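Local coordinates for Hut operon positive regulatory protein (Bacillus subtilis, PDB 4H4L) that binds regulatory sequences on the mRNA in the presence of histidine, suppressing transcription termination and so switching on the hut operon for histidine utilization, at the interface of chains A and B and the interface of chains A and C. Numbering follows the deposited sequence. Chains: chain A/B/C, Hut operon positive regulatory protein.

Contact 1: the interface of chains A and B. Residues chain A 3, 8-11; chain B 126, 139, 141.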
loop_
_atom_site.group_PDB
_atom_site.type_symbol
_atom_site.label_atom_id
_atom_site.label_comp_id
_atom_site.label_asym_id
_atom_site.label_seq_id
_atom_site.Cartn_x
_atom_site.Cartn_y
_atom_site.Cartn_z
ATOM N N LEU A 3 27.079 -14.495 0.871
ATOM C CA LEU A 3 27.605 -13.630 -0.181
ATOM C C LEU A 3 29.135 -13.541 -0.161
ATOM O O LEU A 3 29.754 -13.619 0.903
ATOM C CB LEU A 3 27.011 -12.213 -0.041
ATOM C CG LEU A 3 25.518 -12.000 0.277
ATOM C CD1 LEU A 3 25.274 -11.804 1.771
ATOM C CD2 LEU A 3 24.979 -10.803 -0.489
ATOM N N ARG A 8 29.440 -7.633 -3.715
ATOM C CA ARG A 8 28.065 -7.473 -3.251
ATOM C C ARG A 8 27.329 -6.593 -4.260
ATOM O O ARG A 8 27.588 -5.389 -4.363
ATOM C CB ARG A 8 28.025 -6.880 -1.830
ATOM C CG ARG A 8 28.330 -7.876 -0.697
ATOM C CD ARG A 8 28.435 -7.228 0.693
ATOM N NE ARG A 8 29.366 -6.085 0.740
ATOM C CZ ARG A 8 29.732 -5.424 1.843
ATOM N NH1 ARG A 8 29.270 -5.782 3.041
ATOM N NH2 ARG A 8 30.574 -4.401 1.746
ATOM N N ILE A 9 26.422 -7.217 -5.007
ATOM C CA ILE A 9 25.814 -6.613 -6.202
ATOM C C ILE A 9 25.140 -5.239 -6.012
ATOM O O ILE A 9 25.316 -4.333 -6.848
ATOM C CB ILE A 9 24.871 -7.609 -6.869
ATOM C CG1 ILE A 9 24.254 -6.995 -8.123
ATOM C CG2 ILE A 9 23.883 -8.147 -5.852
ATOM C CD1 ILE A 9 23.678 -8.011 -9.098
ATOM N N GLY A 10 24.387 -5.085 -4.921
ATOM C CA GLY A 10 23.817 -3.805 -4.570
ATOM C C GLY A 10 24.881 -2.727 -4.460
ATOM O O GLY A 10 24.868 -1.751 -5.224
ATOM N N ARG A 11 25.830 -2.907 -3.541
ATOM C CA ARG A 11 26.748 -1.822 -3.223
ATOM C C ARG A 11 27.511 -1.396 -4.469
ATOM O O ARG A 11 27.698 -0.203 -4.708
ATOM C CB ARG A 11 27.679 -2.177 -2.058
ATOM C CG ARG A 11 28.872 -3.067 -2.387
ATOM C CD ARG A 11 29.735 -3.359 -1.161
ATOM N NE ARG A 11 30.404 -2.175 -0.621
ATOM C CZ ARG A 11 31.528 -1.652 -1.110
ATOM N NH1 ARG A 11 32.121 -2.195 -2.167
ATOM N NH2 ARG A 11 32.060 -0.573 -0.551
ATOM N N TYR B 126 21.364 0.551 4.985
ATOM C CA TYR B 126 21.949 -0.511 4.157
ATOM C C TYR B 126 22.323 -1.699 5.012
ATOM O O TYR B 126 22.866 -1.533 6.107
ATOM C CB TYR B 126 23.209 -0.023 3.415
ATOM C CG TYR B 126 23.922 -1.132 2.648
ATOM C CD1 TYR B 126 23.284 -1.803 1.612
ATOM C CD2 TYR B 126 25.226 -1.511 2.970
ATOM C CE1 TYR B 126 23.921 -2.817 0.919
ATOM C CE2 TYR B 126 25.870 -2.524 2.281
ATOM C CZ TYR B 126 25.211 -3.170 1.253
ATOM O OH TYR B 126 25.822 -4.183 0.561
ATOM N N GLU B 139 20.692 -8.337 -0.660
ATOM C CA GLU B 139 20.878 -6.995 -0.067
ATOM C C GLU B 139 19.553 -6.201 0.020
ATOM O O GLU B 139 18.528 -6.623 -0.526
ATOM C CB GLU B 139 21.958 -6.188 -0.823
ATOM C CG GLU B 139 23.368 -6.769 -0.745
ATOM C CD GLU B 139 24.274 -6.249 -1.843
ATOM O OE1 GLU B 139 24.165 -6.758 -2.981
ATOM O OE2 GLU B 139 25.084 -5.340 -1.574
ATOM N N PHE B 141 18.114 -1.782 0.962
ATOM C CA PHE B 141 18.487 -0.368 0.818
ATOM C C PHE B 141 17.318 0.553 1.166
ATOM O O PHE B 141 16.142 0.116 1.124
ATOM C CB PHE B 141 18.807 -0.085 -0.638
ATOM C CG PHE B 141 20.254 0.058 -0.931
ATOM C CD1 PHE B 141 20.865 1.289 -0.793
ATOM C CD2 PHE B 141 21.006 -1.031 -1.387
ATOM C CE1 PHE B 141 22.212 1.440 -1.067
ATOM C CE2 PHE B 141 22.356 -0.880 -1.679
ATOM C CZ PHE B 141 22.961 0.359 -1.508
#

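Contact 2: the interface of chains A and C. Residues chain A 47-48, 51-52, 76; chain C 94-97.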
loop_
_atom_site.group_PDB
_atom_site.type_symbol
_atom_site.label_atom_id
_atom_site.label_comp_id
_atom_site.label_asym_id
_atom_site.label_seq_id
_atom_site.Cartn_x
_atom_site.Cartn_y
_atom_site.Cartn_z
ATOM N N ALA A 47 5.891 6.790 -14.294
ATOM C CA ALA A 47 6.637 5.593 -13.929
ATOM C C ALA A 47 6.926 4.628 -15.114
ATOM O O ALA A 47 7.978 3.981 -15.166
ATOM C CB ALA A 47 5.897 4.864 -12.820
ATOM N N HIS A 48 5.985 4.538 -16.052
ATOM C CA HIS A 48 6.089 3.602 -17.165
ATOM C C HIS A 48 7.229 3.928 -18.073
ATOM O O HIS A 48 7.900 3.015 -18.562
ATOM C CB HIS A 48 4.744 3.371 -17.893
ATOM C CG HIS A 48 4.205 4.567 -18.647
ATOM N ND1 HIS A 48 4.107 4.587 -20.002
ATOM C CD2 HIS A 48 3.685 5.788 -18.198
ATOM C CE1 HIS A 48 3.581 5.773 -20.402
ATOM N NE2 HIS A 48 3.325 6.509 -19.298
ATOM N N ILE A 51 10.343 2.538 -16.312
ATOM C CA ILE A 51 10.435 1.097 -16.514
ATOM C C ILE A 51 10.922 0.774 -17.949
ATOM O O ILE A 51 11.787 -0.089 -18.138
ATOM C CB ILE A 51 9.055 0.437 -16.196
ATOM C CG1 ILE A 51 8.675 0.701 -14.735
ATOM C CG2 ILE A 51 9.039 -1.050 -16.541
ATOM C CD1 ILE A 51 7.232 0.402 -14.420
ATOM N N ALA A 52 10.384 1.507 -18.924
ATOM C CA ALA A 52 10.583 1.291 -20.367
ATOM C C ALA A 52 12.012 1.590 -20.800
ATOM O O ALA A 52 12.682 0.724 -21.368
ATOM C CB ALA A 52 9.606 2.151 -21.158
ATOM N N TYR A 76 11.408 -6.763 -14.823
ATOM C CA TYR A 76 10.233 -5.987 -14.555
ATOM C C TYR A 76 10.137 -5.856 -13.050
ATOM O O TYR A 76 10.124 -4.736 -12.500
ATOM C CB TYR A 76 8.982 -6.601 -15.124
ATOM C CG TYR A 76 7.777 -5.755 -14.819
ATOM C CD1 TYR A 76 7.557 -4.522 -15.486
ATOM C CD2 TYR A 76 6.852 -6.161 -13.841
ATOM C CE1 TYR A 76 6.446 -3.735 -15.166
ATOM C CE2 TYR A 76 5.747 -5.396 -13.535
ATOM C CZ TYR A 76 5.553 -4.198 -14.182
ATOM O OH TYR A 76 4.454 -3.471 -13.836
ATOM N N GLY C 94 -1.323 0.431 -16.987
ATOM C CA GLY C 94 -0.584 1.120 -18.007
ATOM C C GLY C 94 0.471 2.029 -17.410
ATOM O O GLY C 94 1.589 2.092 -17.914
ATOM N N SER C 95 0.130 2.714 -16.323
ATOM C CA SER C 95 1.057 3.664 -15.711
ATOM C C SER C 95 2.258 2.957 -15.048
ATOM O O SER C 95 3.291 3.596 -14.767
ATOM C CB SER C 95 0.342 4.624 -14.755
ATOM O OG SER C 95 0.323 4.081 -13.451
ATOM N N LEU C 96 2.146 1.639 -14.863
ATOM C CA LEU C 96 3.329 0.808 -14.541
ATOM C C LEU C 96 3.694 -0.119 -15.671
ATOM O O LEU C 96 4.328 -1.141 -15.435
ATOM C CB LEU C 96 3.155 -0.030 -13.270
ATOM C CG LEU C 96 2.988 0.663 -11.915
ATOM C CD1 LEU C 96 2.718 -0.390 -10.848
ATOM C CD2 LEU C 96 4.209 1.531 -11.548
ATOM N N LEU C 97 3.278 0.224 -16.889
ATOM C CA LEU C 97 3.720 -0.463 -18.110
ATOM C C LEU C 97 3.331 -1.925 -18.153
ATOM O O LEU C 97 4.165 -2.781 -18.478
ATOM C CB LEU C 97 5.236 -0.336 -18.308
ATOM C CG LEU C 97 5.644 -0.510 -19.774
ATOM C CD1 LEU C 97 5.369 0.728 -20.644
ATOM C CD2 LEU C 97 7.101 -0.953 -19.859
#

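Contact 3: the interface of chains A and B. Residues chain A 3, 10, 112, 120, 143, 145; chain B 88, 138-139.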
loop_
_atom_site.group_PDB
_atom_site.type_symbol
_atom_site.label_atom_id
_atom_site.label_comp_id
_atom_site.label_asym_id
_atom_site.label_seq_id
_atom_site.Cartn_x
_atom_site.Cartn_y
_atom_site.Cartn_z
ATOM N N LEU A 3 27.079 -14.495 0.871
ATOM C CA LEU A 3 27.605 -13.630 -0.181
ATOM C C LEU A 3 29.135 -13.541 -0.161
ATOM O O LEU A 3 29.754 -13.619 0.903
ATOM C CB LEU A 3 27.011 -12.213 -0.041
ATOM C CG LEU A 3 25.518 -12.000 0.277
ATOM C CD1 LEU A 3 25.274 -11.804 1.771
ATOM C CD2 LEU A 3 24.979 -10.803 -0.489
ATOM N N GLY A 10 24.387 -5.085 -4.921
ATOM C CA GLY A 10 23.817 -3.805 -4.570
ATOM C C GLY A 10 24.881 -2.727 -4.460
ATOM O O GLY A 10 24.868 -1.751 -5.224
ATOM N N TYR A 112 26.726 -14.838 -4.670
ATOM C CA TYR A 112 26.665 -15.820 -3.578
ATOM C C TYR A 112 27.834 -16.805 -3.616
ATOM O O TYR A 112 28.596 -16.809 -4.587
ATOM C CB TYR A 112 25.346 -16.590 -3.630
ATOM C CG TYR A 112 24.140 -15.719 -3.419
ATOM C CD1 TYR A 112 23.491 -15.131 -4.502
ATOM C CD2 TYR A 112 23.649 -15.470 -2.137
ATOM C CE1 TYR A 112 22.379 -14.326 -4.318
ATOM C CE2 TYR A 112 22.543 -14.658 -1.942
ATOM C CZ TYR A 112 21.909 -14.091 -3.038
ATOM O OH TYR A 112 20.807 -13.284 -2.871
ATOM N N TRP A 120 21.761 -13.169 -10.622
ATOM C CA TRP A 120 20.791 -12.314 -9.929
ATOM C C TRP A 120 20.892 -10.961 -10.559
ATOM O O TRP A 120 21.886 -10.674 -11.232
ATOM C CB TRP A 120 21.100 -12.241 -8.428
ATOM C CG TRP A 120 20.708 -13.515 -7.719
ATOM C CD1 TRP A 120 21.203 -14.791 -7.947
ATOM C CD2 TRP A 120 19.685 -13.694 -6.674
ATOM N NE1 TRP A 120 20.582 -15.715 -7.149
ATOM C CE2 TRP A 120 19.665 -15.130 -6.362
ATOM C CE3 TRP A 120 18.817 -12.847 -5.994
ATOM C CZ2 TRP A 120 18.815 -15.665 -5.407
ATOM C CZ3 TRP A 120 17.968 -13.399 -5.036
ATOM C CH2 TRP A 120 17.966 -14.776 -4.749
ATOM N N VAL A 143 16.523 0.462 -4.609
ATOM C CA VAL A 143 17.276 -0.713 -5.055
ATOM C C VAL A 143 16.463 -1.999 -5.103
ATOM O O VAL A 143 15.995 -2.478 -4.087
ATOM C CB VAL A 143 18.538 -0.943 -4.195
ATOM C CG1 VAL A 143 19.341 -2.098 -4.739
ATOM C CG2 VAL A 143 19.396 0.306 -4.215
ATOM N N ILE A 145 16.315 -6.036 -6.030
ATOM C CA ILE A 145 17.156 -7.212 -6.237
ATOM C C ILE A 145 16.320 -8.448 -6.511
ATOM O O ILE A 145 15.546 -8.874 -5.672
ATOM C CB ILE A 145 18.135 -7.428 -5.063
ATOM C CG1 ILE A 145 19.185 -6.309 -5.095
ATOM C CG2 ILE A 145 18.825 -8.784 -5.169
ATOM C CD1 ILE A 145 19.810 -5.938 -3.762
ATOM N N ARG B 88 9.834 -2.568 0.672
ATOM C CA ARG B 88 9.272 -2.792 -0.688
ATOM C C ARG B 88 7.816 -3.299 -0.748
ATOM O O ARG B 88 7.525 -4.261 -1.476
ATOM C CB ARG B 88 10.171 -3.746 -1.496
ATOM C CG ARG B 88 11.561 -3.194 -1.798
ATOM C CD ARG B 88 12.614 -4.299 -1.876
ATOM N NE ARG B 88 12.796 -5.039 -0.622
ATOM C CZ ARG B 88 12.532 -6.333 -0.440
ATOM N NH1 ARG B 88 12.086 -7.093 -1.431
ATOM N NH2 ARG B 88 12.720 -6.883 0.753
ATOM N N HIS B 138 19.281 -11.536 0.343
ATOM C CA HIS B 138 19.911 -10.635 -0.646
ATOM C C HIS B 138 20.094 -9.298 0.025
ATOM O O HIS B 138 19.698 -9.121 1.178
ATOM C CB HIS B 138 19.074 -10.516 -1.925
ATOM C CG HIS B 138 17.636 -10.116 -1.684
ATOM N ND1 HIS B 138 17.273 -8.845 -1.354
ATOM C CD2 HIS B 138 16.454 -10.870 -1.705
ATOM C CE1 HIS B 138 15.928 -8.795 -1.187
ATOM N NE2 HIS B 138 15.436 -10.035 -1.373
ATOM N N GLU B 139 20.692 -8.337 -0.660
ATOM C CA GLU B 139 20.878 -6.995 -0.067
ATOM C C GLU B 139 19.553 -6.201 0.020
ATOM O O GLU B 139 18.528 -6.623 -0.526
ATOM C CB GLU B 139 21.958 -6.188 -0.823
ATOM C CG GLU B 139 23.368 -6.769 -0.745
ATOM C CD GLU B 139 24.274 -6.249 -1.843
ATOM O OE1 GLU B 139 24.165 -6.758 -2.981
ATOM O OE2 GLU B 139 25.084 -5.340 -1.574
#

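Contact 1: the interface of chains A and B
B:Glu139 pushes its carboxylate against the first turn of helix 9-17 of chain A and takes up backbone N-H groups there. B:Glu139 OE1 accepts a hydrogen bond from A:Gly10 N at 2.6 Å, and B:Glu139 OE2 accepts a longer one from A:Arg11 N at 3.2 Å. Both donors come to the syn side of their oxygen but stand well out of the carboxylate plane, by 35° at OE1. A:Ile9 N also lies near OE1, yet its N-H points elsewhere. The acid reaches the helix on an extended chain, with CG beside its own backbone N (chi1 -65°). On the other side of the carboxylate, B:Tyr126 OH donates to the anti lone pair of B:Glu139 OE2 at 2.5 Å, with that oxygen in the plane of the ring at its edge. OE2 is thus gripped by two donors, one from each chain, and the tyrosine should limit how the carboxylate turns. A:Arg8 and A:Arg11 border the site through their aliphatic parts: A:Arg8 CB lies 3.3 Å from B:Glu139 OE2, and A:Arg11 CB sits 3.8 Å from B:Tyr126 OH. The A:Arg8 guanidinium turns one face toward that hydroxyl, its plane 77° from the ring, and forms no salt bridge to the acid. At the N-terminal end of helix 9-17, the carboxylate is likely to be steadied by the helix dipole. This cap ties the strands of one subunit to helix 9-17 of its two-fold mate within the HutP hexamer.

Contact 2: the interface of chains A and C
A:His48, near the start of helix 47-60, lies against the 3-10 turn 94-96 of chain C and the residue after it, and its side chain can be followed outward. A:His48 CB has C:Gly94 O at 3.4 Å and also meets C:Leu97 CB. With CG between the backbone N and the carbonyl carbon (chi1 67°), the ring is carried out past the C:Gly94 carbonyl; ND1 comes near C:Leu97 CD1 and CD2 near C:Ser95, so the imidazole makes loose contacts here. A:His48 N lies 3.1 Å from C:Ser95 O, but its N-H points well to one side, a close polar approach and no good hydrogen bond. C:Leu97 crosses the histidine side chain at about a right angle and sends CD2 to within 3.8 Å of CG2 of A:Ile51, an engineered residue, whose CD1 reaches C:Leu96 O at 3.4 Å. C:Leu96 O also accepts a hydrogen bond of 2.8 Å from A:Tyr76 OH, the hydroxyl tilted 27° from the carbonyl plane while the oxygen lies in the ring plane at its edge. A:Ala47 CB closes the other end against C:Leu96 CD2. The patch joins chains A and C of the hexamer, and since A:Tyr76 and C:Leu97 also belong to histidine-ligand pockets, it may couple assembly to binding of the effector.

Contact 3: the interface of chains A and B
A:Ile145 packs into the angle between B:His138 and B:Glu139, and its two branches divide the work. A:Ile145 CG2 lies against B:His138 CB at 3.7 Å and reaches on to CG of the imidazole, the two side chains sliding past each other in opposite directions. A:Ile145 CD1 turns to the glutamate, meeting B:Glu139 CB at 3.6 Å and the backbone carbonyl O. With CG1 beside the backbone N (chi1 -70°), the branches spread over both residues of chain B. Farther out, A:Tyr112 runs alongside the histidine and brings A:Tyr112 OH to 3.4 Å from B:His138 CB; the ring of A:Trp120 supports this tyrosine, whose CE1 lies over the indole centre. At the polar rim, B:His138 ND1 donates to B:Glu139 O at 2.7 Å, nearly in the plane of the imidazole, which should restrict the ring's rotation. One face of the B:Arg88 guanidinium looks toward the imidazole CE1. An alanine in place of B:Glu139 would probably leave the amides of A:Gly10 and A:Arg11 at the start of helix 9-17 of chain A without their acceptor. The patch packs strands 137-147 of the two subunits together, and because B:Arg88 and B:His138 line a histidine pocket, it places that pocket beside the two-fold interface.

Contact 1 and contact 3 are neighbouring parts of one two-fold interface between chains A and B, with C-alpha centres about 5 Å apart and A:Gly10, B:Glu139 and the poorly ordered A:Leu3 in common. The glutamate on strand 137-147 serves both: its carboxylate works in contact 1, its CB and backbone carbonyl in contact 3. Contact 2 lies about 25 Å from contact 1 and about 22 Å from contact 3, on a different surface of chain A, built from helices 47-60 and 70-87. One subunit therefore uses two different surfaces to hold two copies of itself, which suits assembly into a homohexamer, and residues of histidine pockets occur in contacts 2 and 3.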